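Local coordinates for protein transcriptional regulator (Rhodococcus sp., PDB 2O0Y) that probably binds DNA and regulates transcription as a member of the IclR family, with a helix-turn-helix domain followed by a larger C-terminal domain, at residues Q120-V125 with D166-D171; G230-T233 with H239-E242. All coordinates share one frame; numbering follows the deposited sequence. Where two conformers were deposited one is given.

Contact 1 of 2, residues Q120-V125 with D166-D171; sequences QGLSRV and DDVAAD
Leu122 reaches from the tip of a beta hairpin and lays its two methyls against Val168 and Asp167 of helix 165-171. The hairpin joins strands 113-120 and 123-130 of the antiparallel sheet in the IclR C-terminal domain, which belongs to the GAF clan. It closes through a type II' turn from Gln120 to Ser123. Two backbone bonds tie the ends of the turn: Gln120 N gives to Ser123 O at 3.0 Å, and Ser123 N gives to Gln120 O at 3.1 Å. Gly121 takes the first corner with positive phi (62°), a value that favours glycine. Leu122 takes the second corner, and its bond to CB points toward the helix.

The contact is small and apolar, with 143 Å² buried over both sides. No hydrogen bond crosses it. Leu122 and Val168 run past each other in opposite directions. CG2 of Val168 is the branch that touches. It lies beside the backbone N and anti to the carbonyl carbon, which brings it to the hairpin. Val168 also rests on Leu182 of helix 178-192. Leu122 also packs on Leu164 and on Glu97 of the second subunit, so the hairpin tip takes part in the dimer contact as well.

Asp167 contributes its aliphatic CB. The two methyls of Leu122 divide the work: CD2 sits 3.8 Å from Val168 CG2, while CD1 lies 4.1 Å from Asp167 CB.

Contact 2 of 2, residues G230-T233 with H239-E242; sequences GRFT and HYIE
The backbone of 230-233 leaves a 3-10 turn and bends through an inverse gamma turn centred on Phe232, and Phe232 CA lies 8.1 Å from Tyr240 CA on helix 237-254. A weak bond from Thr233 N to Arg231 O, 3.2 Å long, spans the bend.

Two aromatic rings carry the contact. Tyr240 turns one edge onto a face of Phe232 in a T-shaped stack. The planes stand at 88° and the centroids are 5.0 Å apart. Tyr240 CE2 sits over the centre of the Phe232 ring, 3.7 Å above its plane. Tyr240 CD2 comes down near the rim, 3.7 Å from Phe232 CE2. The Phe232 ring can reach this place because CG stands beside the backbone N, with chi1 at -73°. An alanine in place of Phe232 would remove the whole ring face, and the edge of Tyr240 is likely to lose the ring face it rests on, leaving a gap beside the helix.

Further along the tyrosine, the hydroxyl approaches Arg231. Tyr240 OH is 3.4 Å from Arg231 O and 3.7 Å from Arg231 CB, and neither is a hydrogen bond. Its polar partners are Glu112 and Arg236. OE2 of Glu112 also forms a salt bridge with Arg231 NE, so one carboxylate links the loop to the helix. Arg231 NH2 bonds to Val136 O.

Phe232 and Tyr240 both rest on Leu225 of strand 219-228. This is a strand-loop-helix connection in which the loop folds back on the first turn of the next helix, and the helix packs on the antiparallel sheet of the GAF-like IclR C-terminal domain.

Both contacts lie in the IclR C-terminal domain, and contact 1 is complete along the chain before contact 2 begins. Their centres are about 27 Å apart, and their nearest atoms about 13 Å, so they do not touch. The six-stranded antiparallel sheet relates them. Contact 1 is made at the turn between strands 113-120 and 123-130. Contact 2 follows strand 219-228, the sheet neighbour of 113-120. Helix 165-171 serves the first and helix 237-254 the second. Contact 1 also neighbours the second subunit, whereas contact 2 is touched by no other chain of the assembly. They thus join different helices to separate parts of one domain.

Contact 1 of 2, residues Q120-V125 with D166-D171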
ATOM      1  N   GLN B 120       3.848   0.601  11.184  1.00 29.63           N
ATOM      2  CA  GLN B 120       3.521   1.274   9.969  1.00 31.42           C
ATOM      3  C   GLN B 120       4.186   2.624  10.081  1.00 31.51           C
ATOM      4  O   GLN B 120       3.790   3.449  10.881  1.00 32.15           O
ATOM      5  CB  GLN B 120       2.013   1.371   9.821  1.00 32.94           C
ATOM      6  CG  GLN B 120       1.375   0.031   9.397  1.00 37.18           C
ATOM      7  CD  GLN B 120       0.041   0.187   8.666  1.00 45.76           C
ATOM      8  OE1 GLN B 120      -0.809   1.026   9.037  1.00 45.26           O
ATOM      9  NE2 GLN B 120      -0.151  -0.632   7.612  1.00 45.84           N
ATOM     10  N   GLY B 121       5.235   2.827   9.300  1.00 31.17           N
ATOM     11  CA  GLY B 121       6.060   4.051   9.413  1.00 30.97           C
ATOM     12  C   GLY B 121       6.673   4.084  10.800  1.00 30.06           C
ATOM     13  O   GLY B 121       7.240   3.084  11.240  1.00 29.91           O
ATOM     14  N   LEU B 122       6.547   5.218  11.490  1.00 29.25           N
ATOM     15  CA  LEU B 122       7.060   5.357  12.857  1.00 29.62           C
ATOM     16  C   LEU B 122       5.967   5.143  13.915  1.00 29.41           C
ATOM     17  O   LEU B 122       6.028   5.722  15.000  1.00 29.00           O
ATOM     18  CB  LEU B 122       7.703   6.732  13.076  1.00 29.71           C
ATOM     19  CG  LEU B 122       8.846   7.208  12.159  1.00 32.40           C
ATOM     20  CD1 LEU B 122       9.204   8.674  12.442  1.00 32.57           C
ATOM     21  CD2 LEU B 122      10.088   6.326  12.286  1.00 34.27           C
ATOM     22  N   SER B 123       4.983   4.296  13.603  1.00 29.33           N
ATOM     23  CA  SER B 123       3.839   4.089  14.467  1.00 29.44           C
ATOM     24  C   SER B 123       3.615   2.603  14.672  1.00 29.93           C
ATOM     25  O   SER B 123       4.112   1.783  13.882  1.00 29.70           O
ATOM     26  CB  SER B 123       2.597   4.661  13.790  1.00 30.41           C
ATOM     27  OG  SER B 123       2.756   6.047  13.541  1.00 31.58           O
ATOM     28  N   ARG B 124       2.860   2.258  15.723  1.00 30.37           N
ATOM     29  CA  ARG B 124       2.368   0.909  15.946  1.00 30.74           C
ATOM     30  C   ARG B 124       0.859   0.947  15.765  1.00 30.57           C
ATOM     31  O   ARG B 124       0.209   1.966  16.076  1.00 30.26           O
ATOM     32  CB  ARG B 124       2.713   0.409  17.341  1.00 32.17           C
ATOM     33  CG  ARG B 124       1.929   1.090  18.474  1.00 33.12           C
ATOM     34  CD  ARG B 124       2.163   0.384  19.850  1.00 36.14           C
ATOM     35  NE  ARG B 124       2.400   1.471  20.758  1.00 48.36           N
ATOM     36  CZ  ARG B 124       1.546   1.994  21.625  1.00 47.72           C
ATOM     37  NH1 ARG B 124       0.354   1.473  21.856  1.00 47.64           N
ATOM     38  NH2 ARG B 124       1.950   3.033  22.302  1.00 47.31           N
ATOM     39  N   VAL B 125       0.325  -0.149  15.230  1.00 28.62           N
ATOM     40  CA  VAL B 125      -1.074  -0.260  14.847  1.00 27.94           C
ATOM     41  C   VAL B 125      -1.528  -1.619  15.268  1.00 27.72           C
ATOM     42  O   VAL B 125      -0.877  -2.625  14.969  1.00 27.16           O
ATOM     43  CB  VAL B 125      -1.245  -0.155  13.319  1.00 27.10           C
ATOM     44  CG1 VAL B 125      -2.736  -0.049  12.941  1.00 28.02           C
ATOM     45  CG2 VAL B 125      -0.502   1.058  12.819  1.00 29.47           C
ATOM     46  N   ASP B 166      16.313   6.635  16.315  1.00 27.54           N
ATOM     47  CA  ASP B 166      16.552   8.068  16.490  1.00 28.87           C
ATOM     48  C   ASP B 166      15.320   8.913  16.147  1.00 28.77           C
ATOM     49  O   ASP B 166      14.961   9.825  16.895  1.00 27.72           O
ATOM     50  CB  ASP B 166      17.752   8.524  15.663  1.00 28.92           C
ATOM     51  CG  ASP B 166      19.082   8.262  16.352  1.00 31.62           C
ATOM     52  OD1 ASP B 166      19.109   8.086  17.590  1.00 35.11           O
ATOM     53  OD2 ASP B 166      20.118   8.246  15.651  1.00 34.24           O
ATOM     54  N   ASP B 167      14.677   8.600  15.019  1.00 29.60           N
ATOM     55  CA  ASP B 167      13.552   9.394  14.551  1.00 30.74           C
ATOM     56  C   ASP B 167      12.344   9.229  15.467  1.00 30.91           C
ATOM     57  O   ASP B 167      11.668  10.209  15.799  1.00 31.56           O
ATOM     58  CB  ASP B 167      13.197   9.050  13.102  1.00 31.08           C
ATOM     59  CG  ASP B 167      14.303   9.409  12.119  1.00 32.85           C
ATOM     60  OD1 ASP B 167      15.109  10.366  12.350  1.00 33.56           O
ATOM     61  OD2 ASP B 167      14.352   8.712  11.086  1.00 34.96           O
ATOM     62  N   VAL B 168      12.083   7.992  15.883  1.00 31.04           N
ATOM     63  CA  VAL B 168      11.056   7.675  16.875  1.00 30.98           C
ATOM     64  C   VAL B 168      11.341   8.443  18.171  1.00 31.80           C
ATOM     65  O   VAL B 168      10.417   8.929  18.821  1.00 32.12           O
ATOM     66  CB  VAL B 168      11.017   6.147  17.149  1.00 31.63           C
ATOM     67  CG1 VAL B 168      10.280   5.807  18.446  1.00 29.89           C
ATOM     68  CG2 VAL B 168      10.384   5.407  15.971  1.00 31.24           C
ATOM     69  N   ALA B 169      12.620   8.557  18.527  1.00 31.53           N
ATOM     70  CA  ALA B 169      13.025   9.215  19.775  1.00 32.03           C
ATOM     71  C   ALA B 169      12.792  10.725  19.697  1.00 32.10           C
ATOM     72  O   ALA B 169      12.403  11.341  20.687  1.00 31.95           O
ATOM     73  CB  ALA B 169      14.493   8.922  20.097  1.00 31.56           C
ATOM     74  N   ALA B 170      13.035  11.300  18.517  1.00 32.35           N
ATOM     75  CA  ALA B 170      12.805  12.726  18.261  1.00 32.56           C
ATOM     76  C   ALA B 170      11.317  13.066  18.254  1.00 33.15           C
ATOM     77  O   ALA B 170      10.950  14.220  18.480  1.00 32.58           O
ATOM     78  CB  ALA B 170      13.435  13.137  16.966  1.00 32.35           C
ATOM     79  N   ASP B 171      10.480  12.052  18.002  1.00 33.38           N
ATOM     80  CA  ASP B 171       9.030  12.190  17.991  1.00 34.34           C
ATOM     81  C   ASP B 171       8.453  12.203  19.392  1.00 35.13           C
ATOM     82  O   ASP B 171       7.337  12.667  19.592  1.00 36.14           O
ATOM     83  CB  ASP B 171       8.367  11.052  17.202  1.00 34.94           C
TER

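Contact 2 of 2, residues G230-T233 with H239-E242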
ATOM      1  N   GLY B 230      -2.055  -3.237  38.209  1.00 26.31           N
ATOM      2  CA  GLY B 230      -2.379  -4.008  39.397  1.00 26.07           C
ATOM      3  C   GLY B 230      -2.622  -5.494  39.124  1.00 27.33           C
ATOM      4  O   GLY B 230      -2.711  -6.265  40.065  1.00 25.61           O
ATOM      5  N   ARG B 231      -2.755  -5.893  37.844  1.00 27.18           N
ATOM      6  CA  ARG B 231      -2.887  -7.308  37.493  1.00 27.99           C
ATOM      7  C   ARG B 231      -1.572  -7.904  36.986  1.00 29.84           C
ATOM      8  O   ARG B 231      -1.441  -9.127  36.902  1.00 30.09           O
ATOM      9  CB  ARG B 231      -3.977  -7.490  36.416  1.00 28.34           C
ATOM     10  CG  ARG B 231      -5.399  -7.400  37.024  1.00 26.45           C
ATOM     11  CD  ARG B 231      -6.438  -8.216  36.209  1.00 24.20           C
ATOM     12  NE  ARG B 231      -6.662  -7.715  34.864  1.00 29.25           N
ATOM     13  CZ  ARG B 231      -7.629  -6.853  34.543  1.00 31.63           C
ATOM     14  NH1 ARG B 231      -8.406  -6.373  35.496  1.00 31.57           N
ATOM     15  NH2 ARG B 231      -7.794  -6.455  33.292  1.00 29.47           N
ATOM     16  N   PHE B 232      -0.624  -7.036  36.652  1.00 30.90           N
ATOM     17  CA  PHE B 232       0.716  -7.439  36.213  1.00 33.04           C
ATOM     18  C   PHE B 232       1.608  -7.450  37.426  1.00 34.40           C
ATOM     19  O   PHE B 232       2.599  -6.705  37.507  1.00 36.29           O
ATOM     20  CB  PHE B 232       1.271  -6.486  35.157  1.00 32.56           C
ATOM     21  CG  PHE B 232       0.625  -6.613  33.794  1.00 32.91           C
ATOM     22  CD1 PHE B 232      -0.677  -6.184  33.575  1.00 31.69           C
ATOM     23  CD2 PHE B 232       1.346  -7.145  32.705  1.00 31.17           C
ATOM     24  CE1 PHE B 232      -1.247  -6.299  32.305  1.00 29.45           C
ATOM     25  CE2 PHE B 232       0.769  -7.255  31.453  1.00 30.76           C
ATOM     26  CZ  PHE B 232      -0.519  -6.823  31.268  1.00 32.38           C
ATOM     27  N   THR B 233       1.243  -8.313  38.361  1.00 34.73           N
ATOM     28  CA  THR B 233       1.940  -8.451  39.620  1.00 36.15           C
ATOM     29  C   THR B 233       3.012  -9.547  39.586  1.00 35.99           C
ATOM     30  O   THR B 233       2.979 -10.422  38.736  1.00 34.66           O
ATOM     31  CB  THR B 233       0.971  -8.845  40.746  1.00 35.67           C
ATOM     32  OG1 THR B 233       0.403 -10.130  40.468  1.00 36.72           O
ATOM     33  CG2 THR B 233      -0.155  -7.820  40.910  1.00 37.75           C
ATOM     34  N   HIS B 239       3.175 -16.242  34.836  1.00 26.80           N
ATOM     35  CA  HIS B 239       2.171 -17.035  34.105  0.70 27.62           C
ATOM     36  C   HIS B 239       1.803 -16.282  32.835  1.00 27.01           C
ATOM     37  O   HIS B 239       1.643 -16.884  31.774  1.00 28.82           O
ATOM     38  CB  HIS B 239       0.906 -17.295  34.982  0.70 27.98           C
ATOM     39  CG  HIS B 239      -0.161 -18.107  34.303  0.70 31.02           C
ATOM     40  ND1 HIS B 239      -1.395 -17.587  33.948  0.70 36.33           N
ATOM     41  CD2 HIS B 239      -0.173 -19.400  33.896  0.70 32.77           C
ATOM     42  CE1 HIS B 239      -2.124 -18.531  33.375  0.70 34.90           C
ATOM     43  NE2 HIS B 239      -1.408 -19.641  33.334  0.70 33.58           N
ATOM     44  N   TYR B 240       1.678 -14.953  32.939  1.00 27.01           N
ATOM     45  CA  TYR B 240       1.476 -14.100  31.753  1.00 26.11           C
ATOM     46  C   TYR B 240       2.583 -14.342  30.761  1.00 25.90           C
ATOM     47  O   TYR B 240       2.333 -14.569  29.565  1.00 27.59           O
ATOM     48  CB  TYR B 240       1.492 -12.607  32.142  1.00 26.36           C
ATOM     49  CG  TYR B 240       0.213 -12.045  32.728  1.00 24.74           C
ATOM     50  CD1 TYR B 240      -0.726 -12.872  33.330  1.00 26.57           C
ATOM     51  CD2 TYR B 240      -0.027 -10.674  32.708  1.00 25.33           C
ATOM     52  CE1 TYR B 240      -1.884 -12.367  33.847  1.00 28.16           C
ATOM     53  CE2 TYR B 240      -1.192 -10.146  33.248  1.00 25.25           C
ATOM     54  CZ  TYR B 240      -2.112 -10.994  33.805  1.00 27.00           C
ATOM     55  OH  TYR B 240      -3.272 -10.511  34.367  1.00 27.20           O
ATOM     56  N   ILE B 241       3.817 -14.237  31.217  1.00 26.40           N
ATOM     57  CA  ILE B 241       5.000 -14.544  30.358  1.00 27.18           C
ATOM     58  C   ILE B 241       4.964 -15.993  29.768  1.00 27.56           C
ATOM     59  O   ILE B 241       5.217 -16.189  28.578  1.00 28.16           O
ATOM     60  CB  ILE B 241       6.351 -14.279  31.131  1.00 27.68           C
ATOM     61  CG1 ILE B 241       6.523 -12.782  31.460  1.00 26.59           C
ATOM     62  CG2 ILE B 241       7.530 -14.829  30.342  1.00 26.74           C
ATOM     63  CD1 ILE B 241       7.560 -12.444  32.554  1.00 28.19           C
ATOM     64  N   GLU B 242       4.703 -17.006  30.607  1.00 28.13           N
ATOM     65  CA  GLU B 242       4.634 -18.390  30.137  1.00 28.57           C
ATOM     66  C   GLU B 242       3.553 -18.597  29.078  1.00 28.70           C
ATOM     67  O   GLU B 242       3.798 -19.292  28.078  1.00 28.77           O
ATOM     68  CB  GLU B 242       4.393 -19.342  31.283  1.00 30.06           C
ATOM     69  CG  GLU B 242       4.585 -20.770  30.933  1.00 32.72           C
ATOM     70  CD  GLU B 242       4.770 -21.610  32.184  1.00 37.97           C
ATOM     71  OE1 GLU B 242       4.216 -21.215  33.219  1.00 34.78           O
ATOM     72  OE2 GLU B 242       5.513 -22.616  32.131  1.00 40.27           O
TER